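Local coordinates for putative glycosidase ph117-related (PDB 5A7V), which probably cleaves beta-linked mannosides by hydrolysis or phosphorolysis and binds mannose in its central pocket, at residues E232-A237 / T271-P276; C144-I149 / F348-V353. One frame throughout, in Å; residues are numbered along the deposited sequence.

How the interactions relate
Both contacts lie in the interior and border the same mannose, with centres about 12 Å apart, but they differ in depth and chemistry. Interaction 2, about 3 Å from the centre of the chain, faces two strands, 143-151 and 347-355, across the middle of the propeller, and is dominated by charged and aromatic groups. Interaction 1, about 10 Å from that centre, sets the lead-in to strand 235-239 against strand 270-280 by van der Waals packing, with no hydrogen bond between the segments, and includes an exposed residue. R148 of interaction 2 joins them: its NE and NH2 probably hydrogen-bond to the carbonyls of G274 and C273, while E272 packs on F348.

Interaction 1: E232-A237 / T271-P276; sequences EHVFAA and TECGPP. With MAN (alpha-D-mannopyranose), chain E.
V234 and T271 cross at about a right angle, and the valine supplies about half the touching surface on its own segment. Its two branches divide the work. CG1 lies anti to the backbone N (chi1 176°) and reaches the sulfur of C273, at 4.2 Å from SG, a loose apolar contact. CG2 is turned to the strand, 3.6 Å from the carbonyl O of T271 and 3.9 Å from its OG1. The threonine hydroxyl sits between its own backbone N and carbonyl carbon (chi1 52°), a rotation that brings OG1 to 3.5 Å from CA of H233. H233 and E232 direct their CB atoms away from strand 270-280; the imidazole is held through ND1 by S260, and CB of H233 lies over one face of the F235 ring.

E272, between T271 and C273, sends its side chain the other way, extended beyond CG, into the sugar pocket. Its carboxylate meets the mannose of chain E with both oxygens: OE2 accepts a hydrogen bond from O2 at 2.6 Å, and OE1 lies 2.7 Å from O1. S204 bonds to OE2, so this oxygen is gripped twice. The strand therefore presents its acid to the ligand and its neighbours to the protein interior, where L286 of strand 283-291 touches both V234 and C273. No hydrogen bond crosses between the two segments, and OG1 of T271 is buried without a partner, which implies that the segments meet by van der Waals packing alone, while their polar groups bond to other parts of the protein and, at E272, to the mannose.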
ATOM      1  N   GLU A 232       7.366   6.538  -8.790  1.00 11.71           N
ATOM      2  CA  GLU A 232       8.344   7.629  -8.932  1.00 12.41           C
ATOM      3  C   GLU A 232       7.735   9.041  -8.852  1.00 13.18           C
ATOM      4  O   GLU A 232       8.433  10.018  -8.635  1.00 15.70           O
ATOM      5  CB  GLU A 232       9.097   7.499 -10.257  1.00 17.47           C
ATOM      6  CG  GLU A 232       9.918   6.223 -10.389  1.00 21.31           C
ATOM      7  CD  GLU A 232      10.521   5.975 -11.778  1.00 31.97           C
ATOM      8  OE1 GLU A 232      10.463   6.845 -12.645  1.00 45.07           O
ATOM      9  OE2 GLU A 232      11.058   4.893 -11.994  1.00 41.88           O
ATOM     10  N   HIS A 233       6.445   9.136  -9.144  1.00 11.14           N
ATOM     11  CA  HIS A 233       5.625  10.362  -9.056  1.00 10.22           C
ATOM     12  C   HIS A 233       4.210   9.908  -8.713  1.00  9.81           C
ATOM     13  O   HIS A 233       3.888   8.704  -8.918  1.00 10.98           O
ATOM     14  CB  HIS A 233       5.558  11.129 -10.386  1.00 11.01           C
ATOM     15  CG  HIS A 233       6.886  11.418 -10.968  1.00 11.82           C
ATOM     16  ND1 HIS A 233       7.613  12.556 -10.674  1.00 13.78           N
ATOM     17  CD2 HIS A 233       7.642  10.670 -11.804  1.00 13.50           C
ATOM     18  CE1 HIS A 233       8.775  12.482 -11.307  1.00 15.36           C
ATOM     19  NE2 HIS A 233       8.817  11.344 -11.986  1.00 15.40           N
ATOM     20  N   VAL A 234       3.413  10.837  -8.196  1.00  8.53           N
ATOM     21  CA  VAL A 234       1.970  10.575  -8.044  1.00  8.61           C
ATOM     22  C   VAL A 234       1.237  11.023  -9.309  1.00  8.42           C
ATOM     23  O   VAL A 234       1.295  12.195  -9.690  1.00  9.73           O
ATOM     24  CB  VAL A 234       1.377  11.255  -6.788  1.00  9.32           C
ATOM     25  CG1 VAL A 234      -0.117  11.045  -6.702  1.00  9.93           C
ATOM     26  CG2 VAL A 234       2.115  10.748  -5.548  1.00 10.73           C
ATOM     27  N   PHE A 235       0.585  10.045  -9.935  1.00  8.86           N
ATOM     28  CA  PHE A 235      -0.221  10.192 -11.134  1.00  9.34           C
ATOM     29  C   PHE A 235      -1.699   9.922 -10.742  1.00  8.65           C
ATOM     30  O   PHE A 235      -1.986   9.591  -9.579  1.00  9.48           O
ATOM     31  CB  PHE A 235       0.187   9.181 -12.194  1.00  9.02           C
ATOM     32  CG  PHE A 235       1.637   9.265 -12.621  1.00 10.25           C
ATOM     33  CD1 PHE A 235       2.090  10.333 -13.371  1.00 11.40           C
ATOM     34  CD2 PHE A 235       2.548   8.261 -12.277  1.00 12.50           C
ATOM     35  CE1 PHE A 235       3.406  10.382 -13.786  1.00 13.02           C
ATOM     36  CE2 PHE A 235       3.874   8.332 -12.678  1.00 14.02           C
ATOM     37  CZ  PHE A 235       4.287   9.396 -13.442  1.00 13.01           C
ATOM     38  N   ALA A 236      -2.634  10.072 -11.705  1.00  9.22           N
ATOM     39  CA  ALA A 236      -4.055   9.766 -11.425  1.00  9.92           C
ATOM     40  C   ALA A 236      -4.713   9.138 -12.628  1.00  9.56           C
ATOM     41  O   ALA A 236      -4.161   9.112 -13.735  1.00  9.84           O
ATOM     42  CB  ALA A 236      -4.792  10.992 -10.950  1.00 13.10           C
ATOM     43  N   ALA A 237      -5.882   8.553 -12.367  1.00 10.06           N
ATOM     44  CA  ALA A 237      -6.676   7.907 -13.419  1.00 10.38           C
ATOM     45  C   ALA A 237      -8.138   7.882 -12.990  1.00  9.83           C
ATOM     46  O   ALA A 237      -8.471   7.955 -11.805  1.00 10.34           O
ATOM     47  CB  ALA A 237      -6.183   6.477 -13.636  1.00 10.82           C
ATOM     48  N   THR A 271       7.823   9.055  -4.452  1.00  8.89           N
ATOM     49  CA  THR A 271       6.537   9.399  -3.789  1.00  8.86           C
ATOM     50  C   THR A 271       5.529   8.332  -4.241  1.00  9.51           C
ATOM     51  O   THR A 271       4.900   8.478  -5.307  1.00 11.72           O
ATOM     52  CB  THR A 271       6.014  10.829  -4.171  1.00  8.87           C
ATOM     53  OG1 THR A 271       5.997  10.941  -5.599  1.00 10.55           O
ATOM     54  CG2 THR A 271       6.916  11.930  -3.615  1.00  9.59           C
ATOM     55  N   GLU A 272       5.411   7.276  -3.473  1.00  8.73           N
ATOM     56  CA  GLU A 272       4.751   6.055  -3.936  1.00  8.59           C
ATOM     57  C   GLU A 272       3.464   5.856  -3.152  1.00  8.82           C
ATOM     58  O   GLU A 272       3.417   5.808  -1.935  1.00  9.70           O
ATOM     59  CB  GLU A 272       5.664   4.852  -3.712  1.00  9.38           C
ATOM     60  CG  GLU A 272       5.001   3.519  -4.114  1.00  9.08           C
ATOM     61  CD  GLU A 272       5.944   2.364  -4.275  1.00  9.58           C
ATOM     62  OE1 GLU A 272       7.112   2.465  -3.751  1.00 10.57           O
ATOM     63  OE2 GLU A 272       5.581   1.383  -4.953  1.00 11.19           O
ATOM     64  N   CYS A 273       2.358   5.773  -3.897  1.00  8.25           N
ATOM     65  CA  CYS A 273       1.006   5.682  -3.288  1.00  8.87           C
ATOM     66  C   CYS A 273       0.924   4.567  -2.271  1.00  8.80           C
ATOM     67  O   CYS A 273       1.477   3.505  -2.475  1.00 10.72           O
ATOM     68  CB  CYS A 273      -0.048   5.560  -4.395  1.00  9.05           C
ATOM     69  SG  CYS A 273      -0.159   7.041  -5.440  1.00 11.09           S
ATOM     70  N   GLY A 274       0.199   4.806  -1.170  1.00  8.33           N
ATOM     71  CA  GLY A 274       0.044   3.831  -0.105  1.00  8.97           C
ATOM     72  C   GLY A 274      -1.357   3.160  -0.103  1.00  7.79           C
ATOM     73  O   GLY A 274      -1.757   2.611  -1.154  1.00  9.66           O
ATOM     74  N   PRO A 275      -2.075   3.234   1.001  1.00  8.31           N
ATOM     75  CA  PRO A 275      -3.416   2.633   1.029  1.00  9.30           C
ATOM     76  C   PRO A 275      -4.404   3.440   0.167  1.00  9.53           C
ATOM     77  O   PRO A 275      -4.069   4.480  -0.382  1.00  8.86           O
ATOM     78  CB  PRO A 275      -3.809   2.721   2.497  1.00  9.96           C
ATOM     79  CG  PRO A 275      -3.012   3.855   3.044  1.00 11.39           C
ATOM     80  CD  PRO A 275      -1.741   3.912   2.281  1.00  9.46           C
ATOM     81  N   PRO A 276      -5.669   2.976   0.052  1.00  9.01           N
ATOM     82  CA  PRO A 276      -6.719   3.772  -0.634  1.00  8.70           C
ATOM     83  C   PRO A 276      -6.813   5.218  -0.084  1.00  8.87           C
ATOM     84  O   PRO A 276      -6.605   5.447   1.125  1.00  8.79           O
ATOM     85  CB  PRO A 276      -7.970   2.939  -0.356  1.00  9.36           C
ATOM     86  CG  PRO A 276      -7.457   1.532  -0.263  1.00  8.73           C
ATOM     87  CD  PRO A 276      -6.146   1.653   0.465  1.00  9.28           C
TER
HETATM   88  C1  MAN E1386       9.038  -0.594  -4.161  1.00 14.34           C
HETATM   89  C2  MAN E1386       7.683  -0.910  -3.492  1.00 14.18           C
HETATM   90  C3  MAN E1386       7.601  -2.226  -2.695  1.00 13.00           C
HETATM   91  C4  MAN E1386       8.863  -2.441  -1.840  1.00 12.88           C
HETATM   92  C5  MAN E1386       9.900  -1.315  -2.009  1.00 15.05           C
HETATM   93  C6  MAN E1386      11.229  -1.620  -1.280  1.00 15.04           C
HETATM   94  O1  MAN E1386       9.237   0.904  -4.399  1.00 14.66           O
HETATM   95  O2  MAN E1386       6.728  -0.939  -4.562  1.00 16.79           O
HETATM   96  O3  MAN E1386       7.470  -3.362  -3.528  1.00 12.61           O
HETATM   97  O4  MAN E1386       8.415  -2.578  -0.507  1.00 12.37           O
HETATM   98  O5  MAN E1386      10.146  -1.181  -3.444  1.00 13.86           O
HETATM   99  O6  MAN E1386      11.831  -2.788  -1.854  1.00 13.68           O

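Interaction 2: C144-I149 / F348-V353; sequences CEDPRI and FIEGMV. With MAN (alpha-D-mannopyranose), chain D; BMA (beta-D-mannopyranose), chain C; MAN (alpha-D-mannopyranose), chain E.
The guanidinium of R148 and the carboxylate of E350 are stacked, their planes 11° apart, with CG of E350 lying 3.8 Å above one guanidinium face. The F348 ring stands almost perpendicular to the guanidinium (85°); NH2 of R148 approaches CE2 obliquely at 3.7 Å. E350 OE1 lies in plane at the ring's edge; C3 of the chain E mannose lies over one ring face, and C2 comes 3.7 Å from CZ. These groups lie near the centre of the five-bladed beta-propeller expected of a GH130 enzyme, where segments 144-149 and 348-353 run 28° from parallel.

The arginine chain is bent at its second torsion, which turns the guanidinium back along its own strand so that NH1 donates to the D146 carbonyl O at 2.9 Å, from above the carbonyl plane. NE and NH2 are taken by G274 and C273, so all three nitrogens have carbonyl partners and the group's rotation is fixed. The salt bridge from NH1 to E350 OE2 is long, with the oxygen well out of the guanidinium plane and no N-H aimed at it. OE2, whose position is less certain, lies 2.7 Å from the carbonyl O of P147.

D146 links this core to the ligand: OD2 lies 2.7 Å from O3 of the mannose, while OD1 is held by R93 and N78. E145 reaches the adjoining sugar, modelled as either anomer. E350 and G351 both face Y362 in a classic beta bulge. Beside it, one water accepts from I149 N at 3.0 Å and donates to E350 O at 2.9 Å.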
ATOM      1  N   CYS A 144       2.277 -12.024  -7.854  1.00  9.87           N
ATOM      2  CA  CYS A 144       1.257 -10.998  -7.608  1.00  9.86           C
ATOM      3  C   CYS A 144       1.658 -10.295  -6.325  1.00 10.02           C
ATOM      4  O   CYS A 144       1.687 -10.901  -5.256  1.00 11.09           O
ATOM      5  CB  CYS A 144      -0.125 -11.655  -7.477  1.00 11.15           C
ATOM      6  SG  CYS A 144      -0.503 -12.792  -8.834  1.00 13.49           S
ATOM      7  N   GLU A 145       1.980  -9.002  -6.438  1.00  9.54           N
ATOM      8  CA  GLU A 145       2.642  -8.254  -5.361  1.00  9.42           C
ATOM      9  C   GLU A 145       1.797  -7.094  -4.853  1.00  9.66           C
ATOM     10  O   GLU A 145       0.986  -6.511  -5.601  1.00  9.53           O
ATOM     11  CB  GLU A 145       3.956  -7.621  -5.846  1.00  9.60           C
ATOM     12  CG  GLU A 145       4.889  -8.572  -6.542  1.00 10.08           C
ATOM     13  CD  GLU A 145       6.097  -7.917  -7.167  1.00  9.55           C
ATOM     14  OE1 GLU A 145       6.056  -6.686  -7.466  1.00  9.85           O
ATOM     15  OE2 GLU A 145       7.099  -8.651  -7.470  1.00 11.29           O
ATOM     16  N   ASP A 146       1.987  -6.725  -3.603  1.00  8.48           N
ATOM     17  CA  ASP A 146       1.637  -5.392  -3.108  1.00  9.53           C
ATOM     18  C   ASP A 146       0.166  -4.989  -3.335  1.00  9.26           C
ATOM     19  O   ASP A 146      -0.146  -3.972  -3.963  1.00 10.83           O
ATOM     20  CB  ASP A 146       2.562  -4.312  -3.674  1.00  9.89           C
ATOM     21  CG  ASP A 146       4.056  -4.497  -3.377  1.00 10.50           C
ATOM     22  OD1 ASP A 146       4.415  -5.379  -2.596  1.00  9.94           O
ATOM     23  OD2 ASP A 146       4.808  -3.678  -3.968  1.00 10.95           O
ATOM     24  N   PRO A 147      -0.746  -5.804  -2.784  1.00  8.59           N
ATOM     25  CA  PRO A 147      -2.180  -5.526  -2.996  1.00  8.51           C
ATOM     26  C   PRO A 147      -2.669  -4.337  -2.201  1.00  8.49           C
ATOM     27  O   PRO A 147      -2.222  -4.078  -1.084  1.00  9.43           O
ATOM     28  CB  PRO A 147      -2.865  -6.818  -2.503  1.00  9.11           C
ATOM     29  CG  PRO A 147      -1.936  -7.272  -1.386  1.00  9.24           C
ATOM     30  CD  PRO A 147      -0.539  -6.972  -1.919  1.00  8.98           C
ATOM     31  N   ARG A 148      -3.655  -3.629  -2.764  1.00  7.94           N
ATOM     32  CA  ARG A 148      -4.463  -2.689  -2.008  1.00  9.00           C
ATOM     33  C   ARG A 148      -5.929  -3.061  -2.292  1.00  8.95           C
ATOM     34  O   ARG A 148      -6.250  -3.385  -3.437  1.00 10.24           O
ATOM     35  CB  ARG A 148      -4.276  -1.240  -2.423  1.00  9.74           C
ATOM     36  CG  ARG A 148      -2.999  -0.623  -1.895  1.00 12.26           C
ATOM     37  CD  ARG A 148      -1.984  -0.542  -2.874  1.00 18.09           C
ATOM     38  NE  ARG A 148      -0.826   0.320  -2.552  1.00 12.87           N
ATOM     39  CZ  ARG A 148       0.376  -0.040  -2.922  1.00  9.85           C
ATOM     40  NH1 ARG A 148       0.604  -1.168  -3.498  1.00 11.67           N
ATOM     41  NH2 ARG A 148       1.402   0.741  -2.613  1.00 10.48           N
ATOM     42  N   ILE A 149      -6.763  -3.023  -1.245  1.00  8.53           N
ATOM     43  CA  ILE A 149      -8.184  -3.446  -1.419  1.00  9.43           C
ATOM     44  C   ILE A 149      -9.104  -2.344  -0.905  1.00  9.30           C
ATOM     45  O   ILE A 149      -8.910  -1.779   0.174  1.00 10.16           O
ATOM     46  CB  ILE A 149      -8.492  -4.762  -0.696  1.00 10.76           C
ATOM     47  CG1 ILE A 149      -7.718  -5.907  -1.378  1.00 11.77           C
ATOM     48  CG2 ILE A 149      -9.992  -5.062  -0.693  1.00 11.72           C
ATOM     49  CD1 ILE A 149      -7.685  -7.243  -0.659  1.00 12.51           C
ATOM     50  N   PHE A 348       6.200   0.361   4.987  1.00  7.97           N
ATOM     51  CA  PHE A 348       5.557   0.542   3.678  1.00  8.24           C
ATOM     52  C   PHE A 348       4.034   0.437   3.857  1.00  7.84           C
ATOM     53  O   PHE A 348       3.490  -0.656   3.980  1.00  8.32           O
ATOM     54  CB  PHE A 348       6.074  -0.483   2.680  1.00  8.56           C
ATOM     55  CG  PHE A 348       5.729  -0.166   1.262  1.00  8.45           C
ATOM     56  CD1 PHE A 348       6.465   0.767   0.522  1.00 10.00           C
ATOM     57  CD2 PHE A 348       4.587  -0.749   0.665  1.00  9.85           C
ATOM     58  CE1 PHE A 348       6.111   1.103  -0.759  1.00  9.86           C
ATOM     59  CE2 PHE A 348       4.261  -0.421  -0.624  1.00 11.24           C
ATOM     60  CZ  PHE A 348       4.991   0.482  -1.347  1.00 10.68           C
ATOM     61  N   ILE A 349       3.386   1.598   3.969  1.00  7.75           N
ATOM     62  CA  ILE A 349       1.986   1.645   4.326  1.00  7.83           C
ATOM     63  C   ILE A 349       1.104   1.296   3.150  1.00  8.53           C
ATOM     64  O   ILE A 349       1.315   1.761   2.036  1.00  8.39           O
ATOM     65  CB  ILE A 349       1.632   2.983   4.991  1.00  8.49           C
ATOM     66  CG1 ILE A 349       1.833   4.191   4.075  1.00  9.43           C
ATOM     67  CG2 ILE A 349       2.363   3.151   6.318  1.00  9.77           C
ATOM     68  CD1 ILE A 349       1.032   5.416   4.472  1.00  9.22           C
ATOM     69  N   GLU A 350       0.092   0.457   3.438  1.00  8.55           N
ATOM     70  CA  GLU A 350      -0.613  -0.166   2.332  1.00  8.76           C
ATOM     71  C   GLU A 350      -2.053  -0.573   2.643  1.00  8.58           C
ATOM     72  O   GLU A 350      -2.839  -0.692   1.670  1.00  8.76           O
ATOM     73  CB  GLU A 350       0.190  -1.355   1.856  1.00  9.26           C
ATOM     74  CG  GLU A 350      -0.229  -1.948   0.532  1.00  9.55           C
ATOM     75  CD  GLU A 350       0.775  -2.945  -0.002  1.00 10.09           C
ATOM     76  OE1 GLU A 350       2.001  -2.765   0.167  1.00 12.42           O
ATOM     77  OE2 GLU A 350       0.399  -3.949  -0.682  1.00 10.88           O
ATOM     78  N   GLY A 351      -2.408  -0.805   3.897  1.00  8.24           N
ATOM     79  CA  GLY A 351      -3.779  -1.155   4.251  1.00  9.43           C
ATOM     80  C   GLY A 351      -4.298  -0.292   5.385  1.00  9.20           C
ATOM     81  O   GLY A 351      -3.514   0.069   6.289  1.00  9.40           O
ATOM     82  N   MET A 352      -5.595   0.033   5.365  1.00  9.51           N
ATOM     83  CA  MET A 352      -6.196   0.757   6.460  1.00  9.66           C
ATOM     84  C   MET A 352      -7.619   0.251   6.635  1.00  9.14           C
ATOM     85  O   MET A 352      -8.333   0.077   5.621  1.00 12.43           O
ATOM     86  CB  MET A 352      -6.286   2.262   6.208  1.00 11.95           C
ATOM     87  CG  MET A 352      -5.011   2.985   6.251  1.00 12.25           C
ATOM     88  SD  MET A 352      -5.194   4.744   5.826  1.00 12.21           S
ATOM     89  CE  MET A 352      -5.944   5.529   7.252  1.00 13.28           C
ATOM     90  N   VAL A 353      -8.037   0.092   7.869  1.00  9.55           N
ATOM     91  CA  VAL A 353      -9.445  -0.309   8.138  1.00  9.86           C
ATOM     92  C   VAL A 353      -9.992   0.619   9.212  1.00 10.46           C
ATOM     93  O   VAL A 353      -9.366   0.809  10.248  1.00 10.84           O
ATOM     94  CB  VAL A 353      -9.602  -1.786   8.576  1.00 10.93           C
ATOM     95  CG1 VAL A 353     -11.075  -2.203   8.491  1.00 11.50           C
ATOM     96  CG2 VAL A 353      -8.767  -2.726   7.736  1.00 12.41           C
TER
HETATM   97  C1  MAN D1485      11.108  -4.009  -7.113  0.50 13.00           C
HETATM   98  C2  MAN D1485      10.450  -3.953  -5.801  0.50 12.93           C
HETATM   99  C3  MAN D1485      10.130  -5.396  -5.484  0.50 11.57           C
HETATM  100  C4  MAN D1485       9.350  -6.125  -6.572  0.50 11.20           C
HETATM  101  C5  MAN D1485       9.956  -5.886  -7.943  0.50 11.48           C
HETATM  102  C6  MAN D1485       8.983  -6.162  -9.070  0.50 11.66           C
HETATM  103  O1  MAN D1485      12.389  -4.512  -7.157  0.50 15.37           O
HETATM  104  O2  MAN D1485       9.210  -3.255  -5.825  0.50 14.58           O
HETATM  105  O3  MAN D1485       9.371  -5.547  -4.276  0.50 11.58           O
HETATM  106  O4  MAN D1485       9.361  -7.541  -6.313  0.50 10.62           O
HETATM  107  O5  MAN D1485      10.349  -4.539  -8.120  0.50 12.00           O
HETATM  108  O6  MAN D1485       7.794  -5.367  -8.989  0.50 12.61           O
HETATM  109  C1  BMA C1385      11.166  -3.959  -6.952  0.50 12.75           C
HETATM  110  C2  BMA C1385      10.498  -4.234  -5.600  0.50 12.31           C
HETATM  111  C3  BMA C1385      10.180  -5.709  -5.502  0.50 10.32           C
HETATM  112  C4  BMA C1385       9.366  -6.150  -6.703  0.50 10.24           C
HETATM  113  C5  BMA C1385       9.970  -5.642  -8.017  0.50 11.08           C
HETATM  114  C6  BMA C1385       9.090  -5.927  -9.219  0.50 11.19           C
HETATM  115  O1  BMA C1385      11.581  -2.622  -7.178  0.50 16.46           O
HETATM  116  O2  BMA C1385       9.265  -3.509  -5.492  0.50 12.70           O
HETATM  117  O3  BMA C1385       9.494  -6.067  -4.243  0.50  9.54           O
HETATM  118  O4  BMA C1385       9.339  -7.587  -6.691  0.50 11.18           O
HETATM  119  O5  BMA C1385      10.233  -4.220  -8.005  0.50 10.47           O
HETATM  120  O6  BMA C1385       7.787  -5.346  -9.106  0.50 12.18           O
HETATM  121  C1  MAN E1386       9.038  -0.594  -4.161  1.00 14.34           C
HETATM  122  C2  MAN E1386       7.683  -0.910  -3.492  1.00 14.18           C
HETATM  123  C3  MAN E1386       7.601  -2.226  -2.695  1.00 13.00           C
HETATM  124  C4  MAN E1386       8.863  -2.441  -1.840  1.00 12.88           C
HETATM  125  C5  MAN E1386       9.900  -1.315  -2.009  1.00 15.05           C
HETATM  126  C6  MAN E1386      11.229  -1.620  -1.280  1.00 15.04           C
HETATM  127  O1  MAN E1386       9.237   0.904  -4.399  1.00 14.66           O
HETATM  128  O2  MAN E1386       6.728  -0.939  -4.562  1.00 16.79           O
HETATM  129  O3  MAN E1386       7.470  -3.362  -3.528  1.00 12.61           O
HETATM  130  O4  MAN E1386       8.415  -2.578  -0.507  1.00 12.37           O
HETATM  131  O5  MAN E1386      10.146  -1.181  -3.444  1.00 13.86           O
HETATM  132  O6  MAN E1386      11.831  -2.788  -1.854  1.00 13.68           O
HETATM  133  O   HOH W   1      -5.366  -2.103   1.190  1.00  9.33           O